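Local coordinates for putative short-chain dehydrogenase/reductase (Burkholderia xenovorans, PDB 5IZ4), which probably catalyses a nucleotide-dependent oxidation or reduction as a short-chain dehydrogenase/reductase, and binds ADP in its cofactor pocket, at the interface of chains A and B. Sequence-based numbering; all coordinates share one arbitrary frame. Chains: chain A/B, Putative short-chain dehydrogenase/reductase.

Contacts 1 and 2 are neighbouring patches of one two-fold symmetric interface between chains A and B, their C-alpha centres about 12 Å apart. A:Tyr133 belongs to both: its ring receives B:Phe121 in contact 1 and touches B:Ile171 in contact 2. Contact 1 pairs helix 118-146 with its own copy and carries the salt bridges; contact 2 is built round helix 171-191 and relies on apolar packing, a serine-histidine bond and waters. Pairing through these two long helices is typical of tetrameric short-chain dehydrogenases, and the deposited assembly holds four copies, so a biological role is likely.

Contact 1: the interface of chains A and B. Residues chain A 76, 126, 130, 133-134; chain B 118, 121-122.
A:Arg126 reaches across the interface to two acids of chain B, B:Asp118 and B:Glu122. From CB its chain leaves with CG anti to the backbone N (chi1 158°), then bends about CB-CG and again about CG-CD, which turns the guanidinium toward the partner. NE meets water 2, which also contacts OE2 of B:Glu122. CZ lies between the two carboxylates. A:Arg126 NH1 gives a nearly straight bond to B:Asp118 OD2 at 2.9 Å, a salt bridge lying in the guanidinium plane and using the anti lone pair of the oxygen; the carboxylate itself stands 83° to that plane. A:Arg126 NH1 also donates to the carbonyl A:Gly76 O at 2.8 Å, so a backbone group of its own chain helps to fix the guanidinium. A:Arg126 NH2 completes the tip with a salt bridge to B:Glu122 OE2 at 3.1 Å, weak as a hydrogen bond.

A:Gln134 is the second donor to A:Gly76 O, but its NE2 comes from above the carbonyl plane. Its amide OE1 binds water 1, which in turn contacts the backbone N of B:Asp118, linking the side chain to the first turn of the partner's helix.

Beneath the charged groups lies an apolar layer. A:Ile130 divides its branches: CD1 rests 3.6 Å from B:Glu122 CG, CG2 meets B:Asp118 CB, and CG1 runs alongside B:Phe121 CB in the opposite direction. B:Phe121 then directs its ring end at A:Tyr133, placing CZ 3.7 Å above the plane of the tyrosine ring, over its centre. The two side chains cross at about a right angle.

Apart from A:Gly76, in the loop between strand 68-72 and helix 78-92, every residue here belongs to helix 118-146 of its chain, which flanks the sheet of the Rossmann-type fold. The patch thus pairs the opening turns of B's helix with the middle of A's.

Contact 2: the interface of chains A and B. Residues chain A 133, 183, 186-187, 190; chain B 110, 166, 171, 175.
B:Ile171 packs its CD1 methyl against A:Leu183 CD1 at 3.5 Å, the centre of the apolar contact. Its CG1 lies anti to the backbone N (chi1 -164°) and the chain continues extended, carrying CD1 into a group of chain A side chains. A:Leu187 CD2 approaches this methyl more distantly, and A:Tyr133 CE2 lies 3.9 Å from B:Ile171 CD1. The CB of A:Ser186 rests against B:Ile171 CG1.

A direct hydrogen bond joins A:Ser186 OG to the imidazole ND1 of B:His110, 2.7 Å apart, with donor and acceptor undecided. The serine torsion, with OG anti to the backbone N (chi1 175°), points the hydroxyl at ND1, and A:Ser186 CB lies in the plane of the histidine ring, at its edge. Within chain B, the backbone N of B:Ile171 lies over one face of that ring, toward the rim. A:Asn190 passes obliquely by B:His110, its amide 18° from the ring plane and its ND2 3.4 Å from the histidine CB. A:Asn190 ND2 donates to A:Ser186 O at 2.8 Å, one turn back along the helix, fixing the amide.

Waters complete the polar contacts. Water 4 joins the phenol A:Tyr133 OH to B:His110 O, and water 5 joins A:Ser186 OG to the same carbonyl. Water 3 bridges A:Asn190 ND2 and B:Gly166 O.

In the fold, the later turns of A's helix 171-191 meet the start of the same helix in B and the B loops holding B:His110 and B:Gly166; A:Tyr133 joins them from helix 118-146. The first turns of helix 171-191 carry the family's catalytic YxxxK motif, within which B:Ala175 lies, so the interface packs beside the active-site helix and may help to steady it.

Contact 1: the interface of chains A and B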
ATOM      1  N   GLY A  76     -13.691  11.197  24.131  1.00 20.81           N
ATOM      2  CA  GLY A  76     -13.953   9.830  24.536  1.00 22.16           C
ATOM      3  C   GLY A  76     -15.333   9.620  25.134  1.00 21.69           C
ATOM      4  O   GLY A  76     -15.792   8.477  25.240  1.00 22.17           O
ATOM      5  N   ARG A 126      -9.167   5.171  23.282  1.00 17.84           N
ATOM      6  CA  ARG A 126     -10.386   5.873  23.647  1.00 20.67           C
ATOM      7  C   ARG A 126     -10.426   7.265  23.032  1.00 16.97           C
ATOM      8  O   ARG A 126     -11.478   7.710  22.566  1.00 21.00           O
ATOM      9  CB  ARG A 126     -10.489   5.921  25.171  1.00 20.43           C
ATOM     10  CG  ARG A 126     -11.363   6.998  25.760  1.00 26.64           C
ATOM     11  CD  ARG A 126     -12.850   6.678  25.675  1.00 25.22           C
ATOM     12  NE  ARG A 126     -13.230   5.331  26.118  1.00 22.97           N
ATOM     13  CZ  ARG A 126     -14.484   4.893  26.072  1.00 18.02           C
ATOM     14  NH1 ARG A 126     -15.440   5.716  25.641  1.00 18.68           N
ATOM     15  NH2 ARG A 126     -14.794   3.659  26.454  1.00 19.80           N
ATOM     16  N   ILE A 130     -11.983   5.733  19.252  1.00 14.87           N
ATOM     17  CA  ILE A 130     -13.377   5.825  19.668  1.00 17.81           C
ATOM     18  C   ILE A 130     -13.823   7.281  19.682  1.00 19.09           C
ATOM     19  O   ILE A 130     -14.886   7.625  19.154  1.00 18.51           O
ATOM     20  CB  ILE A 130     -13.581   5.163  21.042  1.00 14.08           C
ATOM     21  CG1 ILE A 130     -13.266   3.665  20.935  1.00 17.51           C
ATOM     22  CG2 ILE A 130     -15.014   5.415  21.518  1.00 16.29           C
ATOM     23  CD1 ILE A 130     -13.317   2.898  22.236  1.00 19.06           C
ATOM     24  N   TYR A 133     -14.273   8.597  16.159  1.00 15.22           N
ATOM     25  CA  TYR A 133     -15.525   8.090  15.607  1.00 13.36           C
ATOM     26  C   TYR A 133     -16.737   8.796  16.215  1.00 17.66           C
ATOM     27  O   TYR A 133     -17.682   9.161  15.501  1.00 17.37           O
ATOM     28  CB  TYR A 133     -15.628   6.585  15.837  1.00 16.90           C
ATOM     29  CG  TYR A 133     -16.964   6.033  15.403  1.00 17.71           C
ATOM     30  CD1 TYR A 133     -18.000   5.859  16.318  1.00 17.50           C
ATOM     31  CD2 TYR A 133     -17.199   5.709  14.069  1.00 19.13           C
ATOM     32  CE1 TYR A 133     -19.234   5.370  15.925  1.00 18.55           C
ATOM     33  CE2 TYR A 133     -18.425   5.215  13.658  1.00 19.88           C
ATOM     34  CZ  TYR A 133     -19.443   5.052  14.595  1.00 18.34           C
ATOM     35  OH  TYR A 133     -20.660   4.569  14.188  1.00 18.65           O
ATOM     36  N   GLN A 134     -16.749   8.960  17.540  1.00 17.80           N
ATOM     37  CA  GLN A 134     -17.921   9.537  18.192  1.00 18.52           C
ATOM     38  C   GLN A 134     -18.136  10.984  17.763  1.00 18.51           C
ATOM     39  O   GLN A 134     -19.279  11.419  17.573  1.00 19.54           O
ATOM     40  CB  GLN A 134     -17.784   9.422  19.715  1.00 16.28           C
ATOM     41  CG  GLN A 134     -17.957   7.972  20.198  1.00 15.37           C
ATOM     42  CD  GLN A 134     -17.874   7.804  21.717  1.00 18.41           C
ATOM     43  OE1 GLN A 134     -18.465   6.877  22.270  1.00 19.24           O
ATOM     44  NE2 GLN A 134     -17.115   8.677  22.387  1.00 20.04           N
TER
ATOM     45  N   ASP B 118     -19.247   2.767  22.051  1.00 20.03           N
ATOM     46  CA  ASP B 118     -17.882   2.611  22.542  1.00 18.43           C
ATOM     47  C   ASP B 118     -17.681   1.253  23.207  1.00 17.75           C
ATOM     48  O   ASP B 118     -16.611   0.646  23.068  1.00 18.44           O
ATOM     49  CB  ASP B 118     -17.509   3.758  23.495  1.00 18.82           C
ATOM     50  CG  ASP B 118     -18.487   3.952  24.667  1.00 27.62           C
ATOM     51  OD1 ASP B 118     -19.613   3.409  24.674  1.00 22.51           O
ATOM     52  OD2 ASP B 118     -18.114   4.702  25.600  1.00 24.56           O
ATOM     53  N   PHE B 121     -16.704  -1.137  20.479  1.00 15.96           N
ATOM     54  CA  PHE B 121     -15.350  -0.875  20.000  1.00 15.08           C
ATOM     55  C   PHE B 121     -14.332  -1.464  20.967  1.00 21.98           C
ATOM     56  O   PHE B 121     -13.378  -2.133  20.551  1.00 18.02           O
ATOM     57  CB  PHE B 121     -15.099   0.631  19.836  1.00 13.32           C
ATOM     58  CG  PHE B 121     -15.588   1.222  18.530  1.00 16.59           C
ATOM     59  CD1 PHE B 121     -16.847   1.804  18.444  1.00 16.32           C
ATOM     60  CD2 PHE B 121     -14.776   1.231  17.404  1.00 17.74           C
ATOM     61  CE1 PHE B 121     -17.295   2.373  17.267  1.00 19.45           C
ATOM     62  CE2 PHE B 121     -15.220   1.802  16.209  1.00 18.93           C
ATOM     63  CZ  PHE B 121     -16.481   2.369  16.140  1.00 15.73           C
ATOM     64  N   GLU B 122     -14.539  -1.244  22.273  1.00 18.43           N
ATOM     65  CA  GLU B 122     -13.609  -1.786  23.264  1.00 18.28           C
ATOM     66  C   GLU B 122     -13.707  -3.304  23.363  1.00 18.64           C
ATOM     67  O   GLU B 122     -12.686  -3.978  23.533  1.00 20.96           O
ATOM     68  CB  GLU B 122     -13.842  -1.152  24.645  1.00 15.49           C
ATOM     69  CG  GLU B 122     -13.535   0.334  24.685  1.00 21.43           C
ATOM     70  CD  GLU B 122     -13.213   0.851  26.080  1.00 30.86           C
ATOM     71  OE1 GLU B 122     -13.833   0.372  27.055  1.00 22.88           O
ATOM     72  OE2 GLU B 122     -12.334   1.743  26.196  1.00 29.68           O
TER
HETATM   73  O   HOH W   1     -20.664   5.302  21.944  1.00 20.47           O
HETATM   74  O   HOH W   2     -11.647   3.350  27.948  1.00 33.65           O

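Contact 2: the interface of chains A and B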
ATOM      1  N   TYR A 133     -14.273   8.597  16.159  1.00 15.22           N
ATOM      2  CA  TYR A 133     -15.525   8.090  15.607  1.00 13.36           C
ATOM      3  C   TYR A 133     -16.737   8.796  16.215  1.00 17.66           C
ATOM      4  O   TYR A 133     -17.682   9.161  15.501  1.00 17.37           O
ATOM      5  CB  TYR A 133     -15.628   6.585  15.837  1.00 16.90           C
ATOM      6  CG  TYR A 133     -16.964   6.033  15.403  1.00 17.71           C
ATOM      7  CD1 TYR A 133     -18.000   5.859  16.318  1.00 17.50           C
ATOM      8  CD2 TYR A 133     -17.199   5.709  14.069  1.00 19.13           C
ATOM      9  CE1 TYR A 133     -19.234   5.370  15.925  1.00 18.55           C
ATOM     10  CE2 TYR A 133     -18.425   5.215  13.658  1.00 19.88           C
ATOM     11  CZ  TYR A 133     -19.443   5.052  14.595  1.00 18.34           C
ATOM     12  OH  TYR A 133     -20.660   4.569  14.188  1.00 18.65           O
ATOM     13  N   LEU A 183     -10.533   2.997   9.799  1.00 14.07           N
ATOM     14  CA  LEU A 183     -11.818   3.629  10.077  1.00 18.86           C
ATOM     15  C   LEU A 183     -12.131   4.694   9.033  1.00 19.02           C
ATOM     16  O   LEU A 183     -13.281   4.840   8.603  1.00 15.37           O
ATOM     17  CB  LEU A 183     -11.807   4.249  11.477  1.00 16.75           C
ATOM     18  CG  LEU A 183     -13.153   4.753  11.999  1.00 18.65           C
ATOM     19  CD1 LEU A 183     -13.752   3.739  12.981  1.00 19.07           C
ATOM     20  CD2 LEU A 183     -12.969   6.097  12.687  1.00 23.34           C
ATOM     21  N   SER A 186     -13.773   3.032   6.043  1.00 14.67           N
ATOM     22  CA  SER A 186     -15.179   2.702   6.225  1.00 14.33           C
ATOM     23  C   SER A 186     -16.040   3.955   6.161  1.00 14.58           C
ATOM     24  O   SER A 186     -17.085   3.977   5.497  1.00 15.92           O
ATOM     25  CB  SER A 186     -15.385   1.982   7.561  1.00 14.53           C
ATOM     26  OG  SER A 186     -16.774   1.776   7.773  1.00 18.63           O
ATOM     27  N   LEU A 187     -15.618   5.008   6.866  1.00 14.83           N
ATOM     28  CA  LEU A 187     -16.395   6.242   6.894  1.00 17.77           C
ATOM     29  C   LEU A 187     -16.510   6.841   5.500  1.00 17.97           C
ATOM     30  O   LEU A 187     -17.593   7.275   5.088  1.00 18.21           O
ATOM     31  CB  LEU A 187     -15.758   7.239   7.858  1.00 17.92           C
ATOM     32  CG  LEU A 187     -15.833   6.911   9.363  1.00 16.14           C
ATOM     33  CD1 LEU A 187     -15.004   7.926  10.140  1.00 16.12           C
ATOM     34  CD2 LEU A 187     -17.275   6.886   9.859  1.00 17.67           C
ATOM     35  N   ASN A 190     -19.017   4.777   3.458  1.00 16.24           N
ATOM     36  CA  ASN A 190     -20.406   4.801   3.880  1.00 20.26           C
ATOM     37  C   ASN A 190     -21.014   6.199   3.951  1.00 22.36           C
ATOM     38  O   ASN A 190     -22.243   6.315   4.025  1.00 24.17           O
ATOM     39  CB  ASN A 190     -20.536   4.099   5.230  1.00 19.07           C
ATOM     40  CG  ASN A 190     -20.373   2.608   5.097  1.00 18.52           C
ATOM     41  OD1 ASN A 190     -21.335   1.899   4.794  1.00 28.53           O
ATOM     42  ND2 ASN A 190     -19.150   2.124   5.270  1.00 18.00           N
TER
ATOM     43  N   HIS B 110     -22.140  -0.927   8.711  1.00 22.76           N
ATOM     44  CA  HIS B 110     -21.229   0.198   8.894  1.00 19.87           C
ATOM     45  C   HIS B 110     -21.937   1.541   8.786  1.00 20.93           C
ATOM     46  O   HIS B 110     -21.411   2.547   9.279  1.00 21.25           O
ATOM     47  CB  HIS B 110     -20.088   0.153   7.866  1.00 23.26           C
ATOM     48  CG  HIS B 110     -19.081  -0.935   8.095  1.00 20.41           C
ATOM     49  ND1 HIS B 110     -17.720  -0.696   8.098  1.00 19.29           N
ATOM     50  CD2 HIS B 110     -19.227  -2.272   8.278  1.00 21.35           C
ATOM     51  CE1 HIS B 110     -17.076  -1.834   8.296  1.00 19.40           C
ATOM     52  NE2 HIS B 110     -17.966  -2.805   8.415  1.00 20.04           N
ATOM     53  N   GLY B 166     -11.462  -1.621   5.229  1.00 15.33           N
ATOM     54  CA  GLY B 166     -12.537  -1.027   6.017  1.00 15.64           C
ATOM     55  C   GLY B 166     -13.912  -1.630   5.810  1.00 17.23           C
ATOM     56  O   GLY B 166     -14.924  -0.971   6.086  1.00 18.85           O
ATOM     57  N   ILE B 171     -17.664  -1.828  11.763  1.00 17.22           N
ATOM     58  CA  ILE B 171     -16.587  -0.848  11.712  1.00 15.89           C
ATOM     59  C   ILE B 171     -15.653  -1.010  12.912  1.00 18.10           C
ATOM     60  O   ILE B 171     -14.452  -0.720  12.814  1.00 18.29           O
ATOM     61  CB  ILE B 171     -17.173   0.576  11.608  1.00 15.89           C
ATOM     62  CG1 ILE B 171     -16.089   1.569  11.166  1.00 16.65           C
ATOM     63  CG2 ILE B 171     -17.832   1.014  12.923  1.00 18.46           C
ATOM     64  CD1 ILE B 171     -16.584   3.005  11.052  1.00 17.91           C
ATOM     65  N   ALA B 175     -11.693  -1.621  12.359  1.00 14.36           N
ATOM     66  CA  ALA B 175     -10.704  -0.804  13.057  1.00 17.03           C
ATOM     67  C   ALA B 175      -9.731  -1.674  13.837  1.00 18.20           C
ATOM     68  O   ALA B 175      -8.514  -1.440  13.807  1.00 14.59           O
ATOM     69  CB  ALA B 175     -11.396   0.188  13.993  1.00 18.47           C
TER
HETATM   70  O   HOH W   3     -17.292  -0.209   4.722  1.00 18.19           O
HETATM   71  O   HOH W   4     -20.770   3.130  11.996  1.00 21.94           O
HETATM   72  O   HOH W   5     -18.874   3.973   8.220  1.00 22.68           O